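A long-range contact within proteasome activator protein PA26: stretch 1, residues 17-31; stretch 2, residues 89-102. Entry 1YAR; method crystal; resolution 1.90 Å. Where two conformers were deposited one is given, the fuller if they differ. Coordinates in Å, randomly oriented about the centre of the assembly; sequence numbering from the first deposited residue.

Stretch 1 17-31: NLRDSYTETSSFAVI
Stretch 2, residues 89-102: CQAETIRTVIAIRI

How do the two stretches lie against each other? Stretch 1 is a broken helix: one helix ends at Ser-21, Tyr-22 leaves helical geometry (phi/psi -134/93), Thr-23 follows extended (-106/175), and a second helix runs from Glu-24 through Ile-31. Stretch 2 is helical from Cys-89 to Ala-99, then closes with a type I turn from Ala-99 to Ile-102. The helices 24-31 and 89-99 run nearly antiparallel, at 148°, with axes 8.6 Å apart at closest approach. The register sets Val-30 CA 6.0 Å from Gln-90 CA, Ser-27 CA 4.8 Å from Ile-94 CA, Tyr-22 CA 5.3 Å from Val-97 CA and Arg-19 CA 6.8 Å from Ile-100 CA. Together they bury 796 Å².

What lets the helices come so close at Ser-27? Its small side chain points toward stretch 2, and CB sits 4.1 Å from Ile-94 CG1. With chi1 near 48° (p), OG lies 3.6 Å from Val-97 CG1. A turn further on, Val-30 (t) brings CG1 to 3.6 Å from Gln-90 CB and 3.7 Å from Ile-94 CD1. Ile-94 starts sideways, but its m,t rotamer extends CD1 into the contact, where it also meets Ile-31 CD1 at 3.8 Å; Ile-31, in m,m, likewise starts sideways and ends nearer.

How is the break at Tyr-22 packed? Its chi1 of -74° (m) and chi2 of 87° turn one ring face to Thr-96, whose CG2 stands 3.8 Å from the ring centroid in a CH-pi contact, 20° off the normal. The m rotamer of Thr-96 serves both ends of its side chain: the methyl meets the ring while OG1 donates to Glu-92 O at 2.9 Å, satisfying the buried hydroxyl within its own helix. Thr-93 CG2 approaches the ring edge, 4.4 Å from Tyr-22 CD2. Val-97 (t) lays CG2 4.0 Å from Tyr-22 CB and 3.4 Å from Thr-23 O. Ile-100, in p,t, reaches Tyr-22 CB with CD1 at 3.8 Å, while its CG2 lies 4.1 Å from Leu-18 CG. Thr-23 (p) points away and caps the second helix, its OG1 accepting a weak 3.1 Å bond from Thr-25 N; Ser-26 OG accepts from Thr-23 N, also at 3.1 Å.

Which polar bonds fasten the end of the contact? Two arginines reach across to backbone carbonyls. Arg-101 is extended through m,t,t, then turns at chi4 of 82°, so NH1 donates to Tyr-22 O at 2.7 Å and to Val-97 O at 3.0 Å, while NH2 donates to Tyr-22 O at 3.0 Å and Arg-19 O at 2.9 Å. The long side chain thus supplies several donors to carbonyls around the helix break. Arg-19, also m,t,t, returns the exchange: NE donates to Ile-100 O at 2.8 Å, near the guanidinium plane, and NH2 adds a weak bond to Ile-100 O at 3.4 Å. Arg-19 CB lies over one face of the Arg-101 guanidinium, 3.4 Å from NH2.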

# COMPACT_ATOMS: atom_id res chain seq x y z
N ASN O 17 37.26 50.12 -79.07
CA ASN O 17 37.85 50.41 -80.39
C ASN O 17 39.01 49.48 -80.71
O ASN O 17 39.13 48.96 -81.82
CB ASN O 17 38.37 51.84 -80.48
CG ASN O 17 37.27 52.88 -80.43
OD1 ASN O 17 36.08 52.55 -80.46
ND2 ASN O 17 37.67 54.15 -80.34
N LEU O 18 39.89 49.33 -79.72
CA LEU O 18 40.97 48.36 -79.75
C LEU O 18 40.45 46.96 -80.11
O LEU O 18 40.91 46.36 -81.08
CB LEU O 18 41.65 48.36 -78.38
CG LEU O 18 43.17 48.30 -78.26
CD1 LEU O 18 43.86 49.21 -79.26
CD2 LEU O 18 43.62 48.63 -76.83
N ARG O 19 39.49 46.45 -79.34
CA ARG O 19 39.01 45.08 -79.51
C ARG O 19 38.19 44.89 -80.79
O ARG O 19 38.20 43.81 -81.39
CB ARG O 19 38.25 44.59 -78.26
CG ARG O 19 39.16 44.48 -77.03
CD ARG O 19 38.47 43.99 -75.76
NE ARG O 19 39.34 44.13 -74.59
CZ ARG O 19 38.94 44.03 -73.33
NH1 ARG O 19 37.66 43.81 -73.05
NH2 ARG O 19 39.80 44.18 -72.34
N ASP O 20 37.47 45.93 -81.20
CA ASP O 20 36.75 45.91 -82.48
C ASP O 20 37.68 45.85 -83.69
O ASP O 20 37.28 45.33 -84.73
CB ASP O 20 35.84 47.15 -82.62
CG ASP O 20 34.62 47.10 -81.71
OD1 ASP O 20 34.36 46.05 -81.08
OD2 ASP O 20 33.85 48.08 -81.56
N SER O 21 38.89 46.37 -83.54
CA SER O 21 39.89 46.44 -84.62
C SER O 21 40.72 45.17 -84.78
O SER O 21 41.27 44.91 -85.86
CB SER O 21 40.82 47.64 -84.42
OG SER O 21 41.57 47.53 -83.22
N TYR O 22 40.82 44.39 -83.70
CA TYR O 22 41.52 43.10 -83.69
C TYR O 22 40.63 42.09 -82.99
O TYR O 22 40.63 41.99 -81.77
CB TYR O 22 42.87 43.26 -82.99
CG TYR O 22 43.87 43.99 -83.86
CD1 TYR O 22 43.96 45.39 -83.86
CD2 TYR O 22 44.71 43.28 -84.71
CE1 TYR O 22 44.87 46.05 -84.69
CE2 TYR O 22 45.61 43.93 -85.53
CZ TYR O 22 45.69 45.29 -85.52
OH TYR O 22 46.61 45.85 -86.36
N THR O 23 39.84 41.37 -83.78
CA THR O 23 38.83 40.47 -83.23
C THR O 23 39.28 39.03 -83.41
O THR O 23 40.30 38.76 -84.05
CB THR O 23 37.46 40.66 -83.96
OG1 THR O 23 37.56 40.10 -85.26
CG2 THR O 23 37.10 42.13 -84.22
N GLU O 24 38.49 38.10 -82.86
CA GLU O 24 38.74 36.67 -83.04
C GLU O 24 38.83 36.30 -84.51
O GLU O 24 39.57 35.39 -84.89
CB GLU O 24 37.67 35.84 -82.34
CG GLU O 24 38.09 34.40 -82.03
CD GLU O 24 37.97 33.44 -83.20
OE1 GLU O 24 36.92 33.43 -83.90
OE2 GLU O 24 38.92 32.63 -83.40
N THR O 25 38.06 37.00 -85.35
CA THR O 25 38.08 36.75 -86.79
C THR O 25 39.46 37.00 -87.38
O THR O 25 39.90 36.24 -88.23
CB THR O 25 37.00 37.57 -87.53
OG1 THR O 25 35.72 37.13 -87.08
CG2 THR O 25 36.99 37.21 -89.02
N SER O 26 40.11 38.07 -86.92
CA SER O 26 41.45 38.42 -87.37
C SER O 26 42.47 37.34 -87.05
O SER O 26 43.35 37.04 -87.86
CB SER O 26 41.94 39.72 -86.73
OG SER O 26 40.91 40.68 -86.62
N SER O 27 42.36 36.76 -85.86
CA SER O 27 43.30 35.72 -85.48
C SER O 27 42.94 34.40 -86.15
O SER O 27 43.82 33.71 -86.67
CB SER O 27 43.38 35.60 -83.96
OG SER O 27 42.09 35.56 -83.39
N PHE O 28 41.64 34.05 -86.18
CA PHE O 28 41.19 32.85 -86.88
C PHE O 28 41.60 32.86 -88.36
O PHE O 28 42.03 31.84 -88.89
CB PHE O 28 39.67 32.63 -86.77
CG PHE O 28 39.18 31.37 -87.41
CD1 PHE O 28 39.67 30.12 -87.01
CD2 PHE O 28 38.21 31.41 -88.42
CE1 PHE O 28 39.24 28.93 -87.61
CE2 PHE O 28 37.75 30.22 -89.03
CZ PHE O 28 38.27 28.97 -88.62
N ALA O 29 41.49 34.01 -89.00
CA ALA O 29 41.90 34.13 -90.40
C ALA O 29 43.38 33.76 -90.60
O ALA O 29 43.75 33.17 -91.63
CB ALA O 29 41.62 35.54 -90.92
N VAL O 30 44.23 34.12 -89.64
CA VAL O 30 45.65 33.77 -89.70
C VAL O 30 45.80 32.25 -89.62
O VAL O 30 46.50 31.63 -90.42
CB VAL O 30 46.47 34.47 -88.57
CG1 VAL O 30 47.88 33.88 -88.47
CG2 VAL O 30 46.56 35.99 -88.81
N ILE O 31 45.13 31.66 -88.64
CA ILE O 31 45.20 30.21 -88.42
C ILE O 31 44.72 29.44 -89.66
O ILE O 31 45.30 28.42 -90.04
CB ILE O 31 44.41 29.79 -87.15
CG1 ILE O 31 45.04 30.42 -85.88
CG2 ILE O 31 44.30 28.26 -87.05
CD1 ILE O 31 46.47 29.87 -85.52
N CYS O 89 54.52 38.69 -89.08
CA CYS O 89 53.44 39.69 -89.03
C CYS O 89 52.08 39.06 -88.69
O CYS O 89 51.27 39.64 -87.98
CB CYS O 89 53.41 40.53 -90.33
SG CYS O 89 54.90 41.56 -90.54
N GLN O 90 51.83 37.85 -89.19
CA GLN O 90 50.62 37.11 -88.87
C GLN O 90 50.58 36.72 -87.37
O GLN O 90 49.55 36.83 -86.73
CB GLN O 90 50.52 35.89 -89.77
CG GLN O 90 50.07 36.32 -91.21
CD GLN O 90 50.49 35.36 -92.31
OE1 GLN O 90 51.14 34.34 -92.06
NE2 GLN O 90 50.11 35.70 -93.55
N ALA O 91 51.73 36.29 -86.84
CA ALA O 91 51.84 35.99 -85.39
C ALA O 91 51.51 37.22 -84.52
O ALA O 91 50.87 37.09 -83.48
CB ALA O 91 53.22 35.48 -85.07
N GLU O 92 51.95 38.40 -84.96
CA GLU O 92 51.70 39.63 -84.22
C GLU O 92 50.22 40.00 -84.18
O GLU O 92 49.75 40.57 -83.20
CB GLU O 92 52.53 40.79 -84.77
CG GLU O 92 54.03 40.64 -84.54
CD GLU O 92 54.46 40.93 -83.11
OE1 GLU O 92 53.69 41.51 -82.32
OE2 GLU O 92 55.61 40.57 -82.76
N THR O 93 49.48 39.66 -85.24
CA THR O 93 48.03 39.80 -85.25
C THR O 93 47.41 38.94 -84.15
O THR O 93 46.58 39.42 -83.38
CB THR O 93 47.48 39.43 -86.64
OG1 THR O 93 47.98 40.39 -87.58
CG2 THR O 93 45.95 39.55 -86.70
N ILE O 94 47.82 37.67 -84.06
CA ILE O 94 47.27 36.80 -83.01
C ILE O 94 47.64 37.34 -81.63
O ILE O 94 46.81 37.38 -80.74
CB ILE O 94 47.70 35.34 -83.15
CG1 ILE O 94 47.31 34.79 -84.52
CG2 ILE O 94 47.02 34.51 -82.02
CD1 ILE O 94 47.86 33.39 -84.83
N ARG O 95 48.90 37.74 -81.50
CA ARG O 95 49.43 38.29 -80.27
C ARG O 95 48.54 39.43 -79.80
O ARG O 95 48.11 39.45 -78.65
CB ARG O 95 50.85 38.79 -80.54
CG ARG O 95 51.74 38.93 -79.35
CD ARG O 95 53.19 38.54 -79.65
NE ARG O 95 54.16 39.44 -79.02
CZ ARG O 95 54.51 39.39 -77.74
NH1 ARG O 95 53.99 38.48 -76.93
NH2 ARG O 95 55.40 40.26 -77.27
N THR O 96 48.24 40.35 -80.72
CA THR O 96 47.44 41.54 -80.43
C THR O 96 46.04 41.16 -79.96
O THR O 96 45.57 41.70 -78.97
CB THR O 96 47.35 42.44 -81.69
OG1 THR O 96 48.65 42.97 -81.95
CG2 THR O 96 46.49 43.70 -81.41
N VAL O 97 45.40 40.24 -80.66
CA VAL O 97 44.04 39.79 -80.33
C VAL O 97 43.99 39.29 -78.88
O VAL O 97 43.07 39.62 -78.10
CB VAL O 97 43.57 38.70 -81.30
CG1 VAL O 97 42.31 37.99 -80.79
CG2 VAL O 97 43.34 39.28 -82.71
N ILE O 98 44.99 38.50 -78.51
CA ILE O 98 45.09 38.04 -77.11
C ILE O 98 45.46 39.16 -76.12
O ILE O 98 44.75 39.38 -75.13
CB ILE O 98 46.06 36.84 -77.01
CG1 ILE O 98 45.61 35.72 -77.95
CG2 ILE O 98 46.12 36.35 -75.57
CD1 ILE O 98 46.69 34.66 -78.20
N ALA O 99 46.55 39.86 -76.39
CA ALA O 99 47.10 40.82 -75.43
C ALA O 99 46.13 41.93 -75.05
O ALA O 99 46.12 42.38 -73.89
CB ALA O 99 48.42 41.40 -75.91
N ILE O 100 45.30 42.37 -75.99
CA ILE O 100 44.33 43.42 -75.70
C ILE O 100 43.07 42.88 -74.99
O ILE O 100 42.14 43.65 -74.73
CB ILE O 100 43.94 44.24 -77.00
CG1 ILE O 100 43.15 43.36 -77.98
CG2 ILE O 100 45.19 44.79 -77.65
CD1 ILE O 100 42.75 44.08 -79.32
N ARG O 101 43.03 41.58 -74.71
CA ARG O 101 41.94 41.01 -73.88
C ARG O 101 42.42 40.37 -72.57
O ARG O 101 41.66 39.69 -71.88
CB ARG O 101 41.12 40.01 -74.69
CG ARG O 101 40.38 40.64 -75.86
CD ARG O 101 39.77 39.63 -76.82
NE ARG O 101 38.91 40.31 -77.81
CZ ARG O 101 39.33 40.90 -78.93
NH1 ARG O 101 40.63 40.92 -79.25
NH2 ARG O 101 38.44 41.49 -79.73
N ILE O 102 43.68 40.60 -72.21
CA ILE O 102 44.15 40.19 -70.88
C ILE O 102 43.40 41.07 -69.90
O ILE O 102 43.44 42.29 -70.05
CB ILE O 102 45.68 40.35 -70.76
CG1 ILE O 102 46.38 39.32 -71.65
CG2 ILE O 102 46.13 40.19 -69.28
CD1 ILE O 102 47.88 39.64 -71.89